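Long-range contact in unconventional myosin IB (Entamoeba histolytica, PDB 5XGG), which carries a C-terminal SH3 domain that probably recruits proline-rich partners to this unconventional myosin motor: residues E19-F23 against G48-Y54. Residues are numbered along the deposited sequence; the frame is centred on the assembly and turned at random.
Sequences EELSF and GWIPNNY
The Phe23 ring meets the 48-54 segment largely along its rim: Tyr54 CB lies at the edge, in the ring plane, 3.8 Å from Phe23 CZ, and Pro51 CD is near the same plane beside CE2. Ile50 CG2 approaches obliquely, 3.6 Å from Phe23 CE2, the two side chains crossing at about a right angle. The Trp49 indole has Glu19 O set obliquely to it, 3.3 Å from Trp49 CD1. With CG placed between its backbone N and carbonyl carbon (chi1 53°), Phe23 brings CE2 and CZ against the 48-54 segment. Leu21 runs alongside Ile50, both pointing the same way, with Leu21 CB 3.8 Å from Ile50 CG2; Ile29 of strand 28-35 touches both Phe23 and Ile50.

Toward Glu19 and Gly48, two backbone hydrogen bonds form a single bridge between Glu20 and Trp49. Trp49 N donates to Glu19 O at 2.9 Å, nearly straight and on a lone pair, whereas Leu21 N reaches Trp49 O, also at 2.9 Å, from above the carbonyl plane. Glu20 sets CB and CG against Trp49 O, CB 3.3 Å away, and the chain then runs out extended; Tyr13 OH and Ala16 N both bond to Glu20 OE1, fixing that end. Tyr54 in turn meets Tyr13 edge-to-face. The contact joins the 19-23 part of the SH3 fold's RT loop to strand 46-51 and the following 3-10 turn, beside the aromatic surface with which SH3 domains commonly bind proline-rich ligands.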
# COMPACT_ATOMS: atom_id res chain seq x y z
N GLU A 19 11.38 -8.36 3.67
CA GLU A 19 11.38 -7.10 3.02
C GLU A 19 10.03 -6.76 2.42
O GLU A 19 9.83 -5.68 1.86
CB GLU A 19 12.39 -7.02 1.93
CG GLU A 19 13.85 -7.07 2.38
CD GLU A 19 14.33 -8.42 2.86
OE1 GLU A 19 13.84 -9.48 2.42
OE2 GLU A 19 15.31 -8.39 3.66
N GLU A 20 9.10 -7.72 2.51
CA GLU A 20 7.69 -7.48 2.13
C GLU A 20 6.87 -7.12 3.39
O GLU A 20 7.24 -7.37 4.57
CB GLU A 20 7.10 -8.68 1.37
CG GLU A 20 7.55 -8.70 -0.08
CD GLU A 20 7.24 -10.01 -0.76
OE1 GLU A 20 6.33 -10.71 -0.34
OE2 GLU A 20 7.90 -10.30 -1.80
N LEU A 21 5.69 -6.57 3.08
CA LEU A 21 4.70 -6.15 4.08
C LEU A 21 3.46 -7.00 3.95
O LEU A 21 2.79 -7.03 2.91
CB LEU A 21 4.42 -4.65 3.90
CG LEU A 21 3.34 -4.00 4.78
CD1 LEU A 21 3.79 -3.96 6.22
CD2 LEU A 21 3.05 -2.55 4.18
N SER A 22 3.04 -7.62 5.04
CA SER A 22 1.72 -8.25 5.12
C SER A 22 0.59 -7.29 5.44
O SER A 22 0.83 -6.19 6.00
CB SER A 22 1.71 -9.34 6.22
OG SER A 22 2.76 -10.28 6.07
N PHE A 23 -0.63 -7.69 5.06
CA PHE A 23 -1.78 -6.81 5.28
C PHE A 23 -3.05 -7.63 5.09
O PHE A 23 -3.03 -8.76 4.58
CB PHE A 23 -1.74 -5.54 4.35
CG PHE A 23 -1.58 -5.84 2.93
CD1 PHE A 23 -2.71 -6.07 2.08
CD2 PHE A 23 -0.29 -5.83 2.34
CE1 PHE A 23 -2.52 -6.39 0.72
CE2 PHE A 23 -0.13 -6.15 0.97
CZ PHE A 23 -1.25 -6.39 0.18
N GLY A 48 7.37 -2.15 3.92
CA GLY A 48 7.83 -3.26 3.11
C GLY A 48 7.17 -3.22 1.73
O GLY A 48 6.22 -2.47 1.49
N TRP A 49 7.65 -4.06 0.83
CA TRP A 49 7.05 -4.13 -0.47
C TRP A 49 5.72 -4.90 -0.43
O TRP A 49 5.58 -5.93 0.21
CB TRP A 49 8.00 -4.83 -1.48
CG TRP A 49 9.25 -4.13 -1.68
CD1 TRP A 49 10.44 -4.44 -1.11
CD2 TRP A 49 9.46 -2.93 -2.47
NE1 TRP A 49 11.41 -3.51 -1.52
CE2 TRP A 49 10.85 -2.60 -2.36
CE3 TRP A 49 8.64 -2.13 -3.27
CZ2 TRP A 49 11.38 -1.45 -2.95
CZ3 TRP A 49 9.18 -1.07 -3.97
CH2 TRP A 49 10.55 -0.69 -3.78
N ILE A 50 4.81 -4.39 -1.25
CA ILE A 50 3.50 -4.99 -1.48
C ILE A 50 3.25 -5.11 -2.97
O ILE A 50 3.68 -4.32 -3.79
CB ILE A 50 2.40 -4.15 -0.84
CG1 ILE A 50 2.15 -2.76 -1.54
CG2 ILE A 50 2.62 -3.92 0.63
CD1 ILE A 50 0.94 -2.00 -0.97
N PRO A 51 2.54 -6.17 -3.37
CA PRO A 51 2.09 -6.31 -4.76
C PRO A 51 0.96 -5.35 -5.10
O PRO A 51 -0.07 -5.35 -4.40
CB PRO A 51 1.58 -7.76 -4.79
CG PRO A 51 1.22 -8.04 -3.39
CD PRO A 51 2.07 -7.23 -2.51
N ASN A 52 1.19 -4.47 -6.11
CA ASN A 52 0.21 -3.45 -6.38
C ASN A 52 -1.12 -3.98 -6.90
O ASN A 52 -2.07 -3.31 -6.79
CB ASN A 52 0.80 -2.35 -7.29
CG ASN A 52 1.00 -2.79 -8.76
OD1 ASN A 52 0.31 -3.63 -9.27
ND2 ASN A 52 1.94 -2.15 -9.44
N ASN A 53 -1.16 -5.22 -7.45
CA ASN A 53 -2.42 -5.79 -7.87
C ASN A 53 -3.25 -6.40 -6.75
O ASN A 53 -4.33 -6.94 -7.04
CB ASN A 53 -2.16 -6.77 -9.01
CG ASN A 53 -1.27 -7.97 -8.63
OD1 ASN A 53 -0.84 -8.12 -7.51
ND2 ASN A 53 -0.95 -8.81 -9.63
N TYR A 54 -2.84 -6.18 -5.46
CA TYR A 54 -3.65 -6.50 -4.28
C TYR A 54 -4.39 -5.35 -3.74
O TYR A 54 -5.19 -5.49 -2.84
CB TYR A 54 -2.86 -7.21 -3.17
CG TYR A 54 -2.59 -8.64 -3.39
CD1 TYR A 54 -1.85 -9.09 -4.49
CD2 TYR A 54 -2.94 -9.60 -2.42
CE1 TYR A 54 -1.57 -10.45 -4.63
CE2 TYR A 54 -2.73 -10.96 -2.62
CZ TYR A 54 -1.98 -11.37 -3.68
OH TYR A 54 -1.70 -12.71 -3.79